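Local coordinates for protein omega-class glutathione S-transferase (Bombyx mori, PDB 3WD6) that binds glutathione and, as is general for omega-class enzymes, probably acts as a glutathione transferase and as a glutathione-dependent dehydroascorbate reductase, at residues N34-P39 and S222-P227; Y40-I45 and M181-F186; E146-Y151 and D195-L200. All blocks are in the same frame, centred on the assembly; numbering follows the deposited sequence.

Contact 1 (N34-P39 and S222-P227); sequences NMRYCP and SQYLIP. With GSH (glutathione), chain J; EDO (1,2-ethanediol), chain H.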
loop_
_atom_site.group_PDB
_atom_site.type_symbol
_atom_site.label_atom_id
_atom_site.label_comp_id
_atom_site.label_asym_id
_atom_site.label_seq_id
_atom_site.Cartn_x
_atom_site.Cartn_y
_atom_site.Cartn_z
ATOM N N ASN A 34 10.843 -0.781 -5.204
ATOM C CA ASN A 34 10.001 -0.540 -4.037
ATOM C C ASN A 34 10.614 0.517 -3.130
ATOM O O ASN A 34 11.798 0.860 -3.297
ATOM C CB ASN A 34 9.925 -1.871 -3.267
ATOM C CG ASN A 34 8.989 -1.831 -2.075
ATOM O OD1 ASN A 34 7.831 -1.395 -2.173
ATOM N ND2 ASN A 34 9.484 -2.311 -0.930
ATOM N N MET A 35 9.826 1.046 -2.189
ATOM C CA MET A 35 10.427 1.536 -0.951
ATOM C C MET A 35 9.557 1.137 0.229
ATOM O O MET A 35 8.329 1.242 0.175
ATOM C CB MET A 35 10.808 3.012 -0.988
ATOM C CG MET A 35 9.805 3.944 -0.427
ATOM S SD MET A 35 9.996 4.327 1.349
ATOM C CE MET A 35 8.869 5.744 1.365
ATOM N N ARG A 36 10.226 0.649 1.278
ATOM C CA ARG A 36 9.609 -0.166 2.323
ATOM C C ARG A 36 8.372 0.494 2.939
ATOM O O ARG A 36 7.419 -0.194 3.336
ATOM C CB ARG A 36 10.651 -0.528 3.399
ATOM C CG ARG A 36 10.158 -1.481 4.504
ATOM C CD ARG A 36 10.153 -2.930 4.035
ATOM N NE ARG A 36 9.656 -3.855 5.060
ATOM C CZ ARG A 36 8.386 -3.920 5.479
ATOM N NH1 ARG A 36 7.459 -3.087 4.989
ATOM N NH2 ARG A 36 8.045 -4.826 6.393
ATOM N N TYR A 37 8.379 1.824 2.984
ATOM C CA TYR A 37 7.348 2.581 3.679
ATOM C C TYR A 37 6.373 3.183 2.680
ATOM O O TYR A 37 5.445 3.902 3.061
ATOM C CB TYR A 37 8.020 3.663 4.558
ATOM C CG TYR A 37 9.028 3.039 5.505
ATOM C CD1 TYR A 37 8.655 2.609 6.776
ATOM C CD2 TYR A 37 10.330 2.815 5.101
ATOM C CE1 TYR A 37 9.579 1.997 7.630
ATOM C CE2 TYR A 37 11.250 2.216 5.935
ATOM C CZ TYR A 37 10.875 1.796 7.191
ATOM O OH TYR A 37 11.828 1.198 8.007
ATOM N N CYS A 38 6.571 2.894 1.395
ATOM C CA CYS A 38 5.642 3.408 0.397
ATOM C C CYS A 38 4.317 2.620 0.353
ATOM O O CYS A 38 4.297 1.430 -0.007
ATOM C CB CYS A 38 6.282 3.465 -0.996
ATOM S SG CYS A 38 5.103 4.083 -2.248
ATOM N N PRO A 39 3.195 3.285 0.699
ATOM C CA PRO A 39 1.943 2.503 0.654
ATOM C C PRO A 39 1.583 2.096 -0.763
ATOM O O PRO A 39 0.985 1.016 -0.932
ATOM C CB PRO A 39 0.876 3.461 1.218
ATOM C CG PRO A 39 1.445 4.838 1.009
ATOM C CD PRO A 39 2.974 4.682 1.109
ATOM N N SER A 222 0.457 -9.951 6.906
ATOM C CA SER A 222 1.257 -10.098 8.125
ATOM C C SER A 222 2.757 -10.202 7.863
ATOM O O SER A 222 3.562 -9.717 8.641
ATOM C CB SER A 222 0.779 -11.286 8.961
ATOM O OG SER A 222 0.898 -12.504 8.242
ATOM N N GLN A 223 3.134 -10.816 6.757
ATOM C CA GLN A 223 4.550 -11.057 6.522
ATOM C C GLN A 223 5.260 -9.759 6.130
ATOM O O GLN A 223 6.491 -9.690 6.173
ATOM C CB GLN A 223 4.712 -12.096 5.412
ATOM C CG GLN A 223 4.192 -11.580 4.094
ATOM C CD GLN A 223 4.316 -12.593 2.974
ATOM O OE1 GLN A 223 5.339 -12.632 2.271
ATOM N NE2 GLN A 223 3.265 -13.418 2.785
ATOM N N TYR A 224 4.489 -8.737 5.752
ATOM C CA TYR A 224 5.053 -7.452 5.335
ATOM C C TYR A 224 4.779 -6.324 6.349
ATOM O O TYR A 224 5.184 -5.186 6.132
ATOM C CB TYR A 224 4.512 -7.050 3.940
ATOM C CG TYR A 224 5.246 -5.907 3.249
ATOM C CD1 TYR A 224 6.600 -6.014 2.936
ATOM C CD2 TYR A 224 4.577 -4.734 2.874
ATOM C CE1 TYR A 224 7.294 -4.968 2.277
ATOM C CE2 TYR A 224 5.261 -3.673 2.202
ATOM C CZ TYR A 224 6.625 -3.811 1.917
ATOM O OH TYR A 224 7.332 -2.804 1.281
ATOM N N LEU A 225 4.066 -6.626 7.433
ATOM C CA LEU A 225 3.746 -5.600 8.440
ATOM C C LEU A 225 4.980 -4.812 8.903
ATOM O O LEU A 225 6.069 -5.378 9.089
ATOM C CB LEU A 225 3.107 -6.229 9.674
ATOM C CG LEU A 225 1.620 -6.541 9.542
ATOM C CD1 LEU A 225 1.118 -7.179 10.865
ATOM C CD2 LEU A 225 0.825 -5.266 9.176
ATOM N N ILE A 226 4.801 -3.509 9.091
ATOM C CA ILE A 226 5.814 -2.701 9.737
ATOM C C ILE A 226 5.471 -2.597 11.234
ATOM O O ILE A 226 4.386 -2.101 11.587
ATOM C CB ILE A 226 5.852 -1.313 9.101
ATOM C CG1 ILE A 226 6.138 -1.463 7.600
ATOM C CG2 ILE A 226 6.883 -0.398 9.799
ATOM C CD1 ILE A 226 6.088 -0.150 6.812
ATOM N N PRO A 227 6.377 -3.073 12.125
ATOM C CA PRO A 227 6.081 -2.916 13.562
ATOM C C PRO A 227 5.730 -1.450 13.871
ATOM O O PRO A 227 6.440 -0.534 13.404
ATOM C CB PRO A 227 7.397 -3.313 14.243
ATOM C CG PRO A 227 8.076 -4.222 13.262
ATOM C CD PRO A 227 7.713 -3.659 11.897
HETATM N N1 GSH J . 0.081 6.933 -8.733
HETATM C CA1 GSH J . 1.309 6.235 -8.333
HETATM C C1 GSH J . 1.064 4.762 -8.027
HETATM O O11 GSH J . 1.989 3.882 -8.180
HETATM O O12 GSH J . -0.102 4.400 -7.639
HETATM C CB1 GSH J . 1.909 6.967 -7.140
HETATM C CG1 GSH J . 3.023 6.306 -6.393
HETATM C CD1 GSH J . 3.826 7.212 -5.493
HETATM O OE1 GSH J . 3.411 8.313 -5.146
HETATM N N2 GSH J . 5.110 6.791 -5.021
HETATM C CA2 GSH J . 5.851 7.728 -4.170
HETATM C C2 GSH J . 7.078 8.172 -4.937
HETATM O O2 GSH J . 7.716 7.336 -5.566
HETATM C CB2 GSH J . 6.279 7.044 -2.920
HETATM S SG2 GSH J . 5.096 6.811 -1.644
HETATM N N3 GSH J . 7.491 9.559 -4.909
HETATM C CA3 GSH J . 8.682 9.982 -5.646
HETATM C C3 GSH J . 9.396 11.156 -5.106
HETATM O O31 GSH J . 9.861 11.118 -3.935
HETATM O O32 GSH J . 9.543 12.178 -5.821
HETATM C C1 EDO H . 5.162 -14.843 -1.739
HETATM O O1 EDO H . 4.883 -14.362 -3.076
HETATM C C2 EDO H . 6.417 -14.168 -1.165
HETATM O O2 EDO H . 6.314 -13.988 0.260
HETATM O O HOH W 1 6.167 -0.883 -0.044
#
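Arg-36 and Tyr-224 form a cation-pi stack. The guanidinium lies flat on one face of the ring, centres 3.9 Å apart and planes at 17°. Arg-36 NH1 sits 3.2 Å above the ring plane of Tyr-224, toward the rim. The Arg-36 chain bends at chi2 (80°), which places CD, and the two side chains slide past each other in opposite directions.

Hydrogen bonds hold both ends. Arg-36 NH2 donates to Tyr-224 O at 2.9 Å, from above the carbonyl plane. A weak one reaches Leu-225 O. At the ring edge Asn-34 ND2 meets Tyr-224 OH tip to tip at 3.1 Å. The same ND2 also bonds Asn-59. Water 1 links Tyr-224 OH, Asn-34 OD1 and Cys-38 O.

Residues 34-39 form the turn between strand 31-34 and helix 39-51 of the thioredoxin-like domain; 222-227 is the loop before helix 228-240. Cys-38, which binds glutathione, N-caps helix 39-51. An alanine in place of Tyr-224 would probably leave the Arg-36 guanidinium without its stacking face and water 1 without a partner.

The side chains of Ile-226 and Tyr-37 cross, with the two CD1 atoms 3.8 Å apart. Ile-226 CG1 lies by Arg-36 NH1.

Contact 2 (Y40-I45 and M181-F186); sequences YAQRTI and MIWPWF. With GSH (glutathione), chain J.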
loop_
_atom_site.group_PDB
_atom_site.type_symbol
_atom_site.label_atom_id
_atom_site.label_comp_id
_atom_site.label_asym_id
_atom_site.label_seq_id
_atom_site.Cartn_x
_atom_site.Cartn_y
_atom_site.Cartn_z
ATOM N N TYR A 40 1.912 2.935 -1.752
ATOM C CA TYR A 40 1.556 2.606 -3.133
ATOM C C TYR A 40 2.283 1.351 -3.576
ATOM O O TYR A 40 1.678 0.433 -4.152
ATOM C CB TYR A 40 1.814 3.782 -4.084
ATOM C CG TYR A 40 0.860 4.917 -3.832
ATOM C CD1 TYR A 40 -0.456 4.862 -4.297
ATOM C CD2 TYR A 40 1.252 6.022 -3.079
ATOM C CE1 TYR A 40 -1.347 5.892 -4.043
ATOM C CE2 TYR A 40 0.364 7.063 -2.820
ATOM C CZ TYR A 40 -0.931 6.992 -3.307
ATOM O OH TYR A 40 -1.811 8.016 -3.036
ATOM N N ALA A 41 3.579 1.299 -3.295
ATOM C CA ALA A 41 4.359 0.114 -3.616
ATOM C C ALA A 41 3.849 -1.099 -2.822
ATOM O O ALA A 41 3.932 -2.236 -3.304
ATOM C CB ALA A 41 5.824 0.372 -3.350
ATOM N N GLN A 42 3.309 -0.862 -1.623
ATOM C CA GLN A 42 2.780 -1.962 -0.798
ATOM C C GLN A 42 1.662 -2.746 -1.516
ATOM O O GLN A 42 1.537 -3.971 -1.358
ATOM C CB GLN A 42 2.284 -1.468 0.564
ATOM C CG GLN A 42 1.915 -2.601 1.515
ATOM C CD GLN A 42 1.450 -2.103 2.881
ATOM O OE1 GLN A 42 1.358 -0.881 3.112
ATOM N NE2 GLN A 42 1.138 -3.047 3.792
ATOM N N ARG A 43 0.858 -2.034 -2.302
ATOM C CA ARG A 43 -0.162 -2.671 -3.133
ATOM C C ARG A 43 0.427 -3.787 -3.974
ATOM O O ARG A 43 -0.169 -4.870 -4.092
ATOM C CB ARG A 43 -0.817 -1.640 -4.058
ATOM C CG ARG A 43 -1.749 -0.710 -3.362
ATOM C CD ARG A 43 -2.093 0.419 -4.268
ATOM N NE ARG A 43 -3.315 1.095 -3.846
ATOM C CZ ARG A 43 -3.826 2.149 -4.465
ATOM N NH1 ARG A 43 -3.195 2.664 -5.531
ATOM N NH2 ARG A 43 -4.968 2.676 -4.020
ATOM N N THR A 44 1.591 -3.525 -4.568
ATOM C CA THR A 44 2.211 -4.499 -5.457
ATOM C C THR A 44 2.721 -5.703 -4.650
ATOM O O THR A 44 2.510 -6.855 -5.043
ATOM C CB THR A 44 3.332 -3.845 -6.286
ATOM O OG1 THR A 44 2.786 -2.759 -7.062
ATOM C CG2 THR A 44 3.987 -4.871 -7.210
ATOM N N ILE A 45 3.385 -5.441 -3.520
ATOM C CA ILE A 45 3.808 -6.505 -2.583
ATOM C C ILE A 45 2.643 -7.396 -2.119
ATOM O O ILE A 45 2.740 -8.634 -2.140
ATOM C CB ILE A 45 4.439 -5.901 -1.303
ATOM C CG1 ILE A 45 5.536 -4.880 -1.651
ATOM C CG2 ILE A 45 4.937 -6.997 -0.382
ATOM C CD1 ILE A 45 6.693 -5.481 -2.424
ATOM N N MET A 181 -5.941 -3.258 -2.067
ATOM C CA MET A 181 -5.549 -1.986 -2.695
ATOM C C MET A 181 -5.817 -0.784 -1.772
ATOM O O MET A 181 -5.255 0.304 -1.971
ATOM C CB MET A 181 -6.205 -1.796 -4.073
ATOM C CG MET A 181 -5.751 -2.800 -5.128
ATOM S SD MET A 181 -3.959 -2.817 -5.383
ATOM C CE MET A 181 -3.462 -4.194 -4.334
ATOM N N ILE A 182 -6.648 -0.986 -0.752
ATOM C CA ILE A 182 -6.858 0.074 0.219
ATOM C C ILE A 182 -6.101 -0.224 1.514
ATOM O O ILE A 182 -5.862 0.676 2.335
ATOM C CB ILE A 182 -8.372 0.329 0.498
ATOM C CG1 ILE A 182 -8.993 -0.785 1.344
ATOM C CG2 ILE A 182 -9.142 0.491 -0.819
ATOM C CD1 ILE A 182 -10.535 -0.663 1.487
ATOM N N TRP A 183 -5.705 -1.484 1.693
ATOM C CA TRP A 183 -5.112 -1.904 2.961
ATOM C C TRP A 183 -3.978 -0.997 3.509
ATOM O O TRP A 183 -3.917 -0.729 4.710
ATOM C CB TRP A 183 -4.614 -3.362 2.900
ATOM C CG TRP A 183 -3.797 -3.637 4.115
ATOM C CD1 TRP A 183 -2.436 -3.789 4.189
ATOM C CD2 TRP A 183 -4.281 -3.691 5.455
ATOM N NE1 TRP A 183 -2.048 -3.974 5.502
ATOM C CE2 TRP A 183 -3.164 -3.908 6.299
ATOM C CE3 TRP A 183 -5.555 -3.600 6.026
ATOM C CZ2 TRP A 183 -3.285 -4.028 7.689
ATOM C CZ3 TRP A 183 -5.675 -3.720 7.410
ATOM C CH2 TRP A 183 -4.541 -3.927 8.226
ATOM N N PRO A 184 -3.063 -0.543 2.639
ATOM C CA PRO A 184 -1.907 0.176 3.203
ATOM C C PRO A 184 -2.303 1.377 4.069
ATOM O O PRO A 184 -1.597 1.749 5.034
ATOM C CB PRO A 184 -1.155 0.664 1.953
ATOM C CG PRO A 184 -1.529 -0.345 0.883
ATOM C CD PRO A 184 -2.975 -0.689 1.168
ATOM N N TRP A 185 -3.417 2.011 3.716
ATOM C CA TRP A 185 -3.819 3.182 4.482
ATOM C C TRP A 185 -4.420 2.777 5.807
ATOM O O TRP A 185 -4.173 3.434 6.816
ATOM C CB TRP A 185 -4.672 4.141 3.659
ATOM C CG TRP A 185 -3.777 4.746 2.646
ATOM C CD1 TRP A 185 -2.984 5.856 2.809
ATOM C CD2 TRP A 185 -3.467 4.218 1.342
ATOM N NE1 TRP A 185 -2.240 6.070 1.670
ATOM C CE2 TRP A 185 -2.515 5.088 0.756
ATOM C CE3 TRP A 185 -3.920 3.115 0.607
ATOM C CZ2 TRP A 185 -2.003 4.884 -0.527
ATOM C CZ3 TRP A 185 -3.415 2.914 -0.674
ATOM C CH2 TRP A 185 -2.465 3.797 -1.229
ATOM N N PHE A 186 -5.154 1.667 5.823
ATOM C CA PHE A 186 -5.583 1.117 7.099
ATOM C C PHE A 186 -4.395 0.707 7.987
ATOM O O PHE A 186 -4.451 0.881 9.223
ATOM C CB PHE A 186 -6.563 -0.035 6.897
ATOM C CG PHE A 186 -7.899 0.412 6.371
ATOM C CD1 PHE A 186 -8.478 1.611 6.822
ATOM C CD2 PHE A 186 -8.570 -0.341 5.412
ATOM C CE1 PHE A 186 -9.717 2.043 6.325
ATOM C CE2 PHE A 186 -9.814 0.073 4.921
ATOM C CZ PHE A 186 -10.385 1.268 5.378
HETATM N N1 GSH J . 0.081 6.933 -8.733
HETATM C CA1 GSH J . 1.309 6.235 -8.333
HETATM C C1 GSH J . 1.064 4.762 -8.027
HETATM O O11 GSH J . 1.989 3.882 -8.180
HETATM O O12 GSH J . -0.102 4.400 -7.639
HETATM C CB1 GSH J . 1.909 6.967 -7.140
HETATM C CG1 GSH J . 3.023 6.306 -6.393
HETATM C CD1 GSH J . 3.826 7.212 -5.493
HETATM O OE1 GSH J . 3.411 8.313 -5.146
HETATM N N2 GSH J . 5.110 6.791 -5.021
HETATM C CA2 GSH J . 5.851 7.728 -4.170
HETATM C C2 GSH J . 7.078 8.172 -4.937
HETATM O O2 GSH J . 7.716 7.336 -5.566
HETATM C CB2 GSH J . 6.279 7.044 -2.920
HETATM S SG2 GSH J . 5.096 6.811 -1.644
HETATM N N3 GSH J . 7.491 9.559 -4.909
HETATM C CA3 GSH J . 8.682 9.982 -5.646
HETATM C C3 GSH J . 9.396 11.156 -5.106
HETATM O O31 GSH J . 9.861 11.118 -3.935
HETATM O O32 GSH J . 9.543 12.178 -5.821
#
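Arg-43 sends CG away from its own carbonyl carbon (chi1 -74°) and runs extended to NE, which reaches Met-181 O. Tyr-40 has a similar first torsion, and its ring reaches Trp-185. These groups join two helices at the domain interface of the glutathione transferase fold. Helix 39-51 belongs to the thioredoxin-like N-terminal domain, and helix 177-189 to the all-helical C-terminal domain. The short segments cross at 128°, with axes 8.2 Å apart.

Arg-43 holds Met-181 O with two nitrogens, the oxygen lying near the guanidinium plane. Arg-43 NE donates at 2.8 Å onto a lone pair of Met-181 O. Arg-43 NH2 bonds Met-181 O at 3.1 Å. Arg-43 NH1 turns to Ser-92, a glutathione-binding residue. Trp-185 CH2 lies over one face of the Arg-43 guanidinium, the side chains crossing at about a right angle. Met-181 SD touches Arg-43 CB at 3.6 Å, and these side chains cross obliquely.

The Tyr-40 ring lies between Trp-185 and glutathione. Trp-185 points its edge at one face in a T-shaped pair, with planes at 69°. Glutathione CB1 lies over the opposite face, toward the rim. Tyr-40 OH bonds Gln-130 of helix 127-138.

Gln-42 is extended and crosses Pro-184 at a slant, OE1 against Pro-184 CB. Its amide bonds Glu-187 through NE2 and Arg-188 through OE1. Gln-42 NE2 lies near the Trp-183 ring plane, 3.7 Å from Trp-183 CD1.

Contact 3 (E146-Y151 and D195-L200); sequences EHVAAY and DERVRL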
loop_
_atom_site.group_PDB
_atom_site.type_symbol
_atom_site.label_atom_id
_atom_site.label_comp_id
_atom_site.label_asym_id
_atom_site.label_seq_id
_atom_site.Cartn_x
_atom_site.Cartn_y
_atom_site.Cartn_z
ATOM N N GLU A 146 -12.879 19.977 6.573
ATOM C CA GLU A 146 -13.363 19.312 5.363
ATOM C C GLU A 146 -12.578 18.020 5.114
ATOM O O GLU A 146 -13.154 17.001 4.740
ATOM C CB GLU A 146 -13.219 20.214 4.134
ATOM C CG GLU A 146 -14.098 21.449 4.131
ATOM C CD GLU A 146 -13.933 22.270 2.853
ATOM O OE1 GLU A 146 -12.927 23.012 2.751
ATOM O OE2 GLU A 146 -14.800 22.162 1.948
ATOM N N HIS A 147 -11.259 18.086 5.286
ATOM C CA HIS A 147 -10.403 16.923 5.127
ATOM C C HIS A 147 -10.855 15.849 6.099
ATOM O O HIS A 147 -11.134 14.716 5.701
ATOM C CB HIS A 147 -8.941 17.283 5.400
ATOM C CG HIS A 147 -8.440 18.431 4.584
ATOM N ND1 HIS A 147 -7.429 19.267 5.010
ATOM C CD2 HIS A 147 -8.823 18.895 3.368
ATOM C CE1 HIS A 147 -7.204 20.191 4.093
ATOM N NE2 HIS A 147 -8.037 19.988 3.086
ATOM N N VAL A 148 -10.937 16.211 7.373
ATOM C CA VAL A 148 -11.377 15.261 8.376
ATOM C C VAL A 148 -12.771 14.701 8.063
ATOM O O VAL A 148 -13.006 13.489 8.176
ATOM C CB VAL A 148 -11.315 15.847 9.802
ATOM C CG1 VAL A 148 -11.927 14.869 10.822
ATOM C CG2 VAL A 148 -9.874 16.169 10.173
ATOM N N ALA A 149 -13.692 15.566 7.658
ATOM C CA ALA A 149 -15.038 15.118 7.311
ATOM C C ALA A 149 -15.047 14.191 6.074
ATOM O O ALA A 149 -15.746 13.166 6.059
ATOM C CB ALA A 149 -15.953 16.319 7.096
ATOM N N ALA A 150 -14.287 14.557 5.042
ATOM C CA ALA A 150 -14.220 13.755 3.826
ATOM C C ALA A 150 -13.710 12.345 4.147
ATOM O O ALA A 150 -14.241 11.335 3.666
ATOM C CB ALA A 150 -13.320 14.429 2.801
ATOM N N TYR A 151 -12.666 12.302 4.961
ATOM C CA TYR A 151 -12.092 11.070 5.454
ATOM C C TYR A 151 -13.160 10.183 6.121
ATOM O O TYR A 151 -13.244 8.980 5.846
ATOM C CB TYR A 151 -10.943 11.426 6.406
ATOM C CG TYR A 151 -10.553 10.392 7.442
ATOM C CD1 TYR A 151 -9.777 9.285 7.105
ATOM C CD2 TYR A 151 -10.912 10.560 8.778
ATOM C CE1 TYR A 151 -9.406 8.354 8.069
ATOM C CE2 TYR A 151 -10.539 9.638 9.749
ATOM C CZ TYR A 151 -9.791 8.538 9.391
ATOM O OH TYR A 151 -9.417 7.628 10.359
ATOM N N ASP A 195 -3.806 10.559 17.202
ATOM C CA ASP A 195 -4.138 11.893 16.736
ATOM C C ASP A 195 -5.668 11.899 16.745
ATOM O O ASP A 195 -6.300 10.906 16.373
ATOM C CB ASP A 195 -3.558 12.122 15.341
ATOM C CG ASP A 195 -4.079 13.386 14.682
ATOM O OD1 ASP A 195 -5.237 13.778 14.941
ATOM O OD2 ASP A 195 -3.327 13.980 13.875
ATOM N N GLU A 196 -6.262 12.991 17.209
ATOM C CA GLU A 196 -7.692 13.015 17.514
ATOM C C GLU A 196 -8.544 13.055 16.234
ATOM O O GLU A 196 -9.710 12.629 16.210
ATOM C CB GLU A 196 -8.005 14.191 18.458
ATOM C CG GLU A 196 -7.830 15.617 17.857
ATOM C CD GLU A 196 -6.362 16.100 17.741
ATOM O OE1 GLU A 196 -5.436 15.439 18.283
ATOM O OE2 GLU A 196 -6.143 17.163 17.100
ATOM N N ARG A 197 -7.928 13.549 15.166
ATOM C CA ARG A 197 -8.580 13.724 13.877
ATOM C C ARG A 197 -8.656 12.416 13.084
ATOM O O ARG A 197 -9.243 12.378 12.000
ATOM C CB ARG A 197 -7.805 14.761 13.061
ATOM C CG ARG A 197 -7.493 16.050 13.825
ATOM C CD ARG A 197 -6.519 16.955 13.058
ATOM N NE ARG A 197 -5.156 16.431 13.060
ATOM C CZ ARG A 197 -4.124 17.033 12.476
ATOM N NH1 ARG A 197 -4.303 18.183 11.842
ATOM N NH2 ARG A 197 -2.911 16.491 12.525
ATOM N N VAL A 198 -8.067 11.353 13.632
ATOM C CA VAL A 198 -7.988 10.068 12.946
ATOM C C VAL A 198 -8.641 8.941 13.747
ATOM O O VAL A 198 -9.251 8.049 13.172
ATOM C CB VAL A 198 -6.520 9.676 12.673
ATOM C CG1 VAL A 198 -6.451 8.367 11.879
ATOM C CG2 VAL A 198 -5.787 10.803 11.954
ATOM N N ARG A 199 -8.502 8.980 15.070
ATOM C CA ARG A 199 -8.984 7.897 15.934
ATOM C C ARG A 199 -10.430 7.547 15.588
ATOM O O ARG A 199 -11.243 8.434 15.309
ATOM C CB ARG A 199 -8.870 8.277 17.418
ATOM C CG ARG A 199 -8.828 7.067 18.369
ATOM C CD ARG A 199 -8.994 7.459 19.855
ATOM N NE ARG A 199 -10.389 7.738 20.209
ATOM C CZ ARG A 199 -11.232 6.849 20.744
ATOM N NH1 ARG A 199 -10.828 5.606 21.004
ATOM N NH2 ARG A 199 -12.487 7.202 21.021
ATOM N N LEU A 200 -10.749 6.259 15.607
ATOM C CA LEU A 200 -12.079 5.810 15.228
ATOM C C LEU A 200 -12.945 5.526 16.445
ATOM O O LEU A 200 -12.570 4.737 17.317
ATOM C CB LEU A 200 -11.981 4.561 14.345
ATOM C CG LEU A 200 -11.276 4.744 12.997
ATOM C CD1 LEU A 200 -11.342 3.465 12.171
ATOM C CD2 LEU A 200 -11.892 5.920 12.234
#
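Tyr-151 meets Val-198 across this contact through its phenol end. The contact is internal to the helical C-terminal domain of the glutathione transferase fold. It joins helix 145-165 to the loop that leads from helix 177-189 to helix 206-216. It is packing within the helical domain, far from glutathione.

The Tyr-151 side chain can be followed outward. CB points toward the loop, and CG stands anti to the backbone N (chi1 157°). On one side of the ring, Tyr-151 CD2 lies 4.1 Å from Arg-197 O. The next atom, Tyr-151 CE2, comes to 3.8 Å from that same Arg-197 O. CZ is in van der Waals range of Val-198 CG1, and the two side chains cross at about a right angle. The tip is the polar part. Tyr-151 OH donates to Val-198 O at 2.8 Å, in the carbonyl plane and on a lone pair. Leu-200 CD2 packs against Tyr-151 OH at 3.5 Å. Ile-129 and Leu-132 of helix 127-138 also touch Tyr-151, as does Leu-189.

One turn earlier, Val-148 CG2 rests on Arg-197 CB at 3.8 Å. Of the Arg-197 side chain, CB makes this contact. The chain bends at chi3 (-73°), which places NE, and its end leads away. There it grips Asp-195 side-on in a salt bridge, with Arg-197 NH2 to Asp-195 OD2 at 2.9 Å. An Asx turn spans the same residues, with Arg-197 N donating to Asp-195 OD1 at 2.7 Å.

In the fold
From the N terminus, the chain first meets contact 1 at 34-39, after strand 31-34. Contact 2 begins at once at 40-45, on helix 39-51. After the rest of the thioredoxin-like domain and two further helices, helix 145-165 opens contact 3. Helix 177-189 then closes contact 2 and ties the two domains together. The loop at 195-200 closes contact 3 within the helical domain. Last, 222-227 closes contact 1, tying the N-terminal domain to the loop before helix 228-240. Contacts 2 and 3 therefore cross, and both nest inside the loop of contact 1. Contacts 1 and 2 touch, and both reach glutathione. Contact 3 lies apart, its centre about 20 Å from that of contact 2.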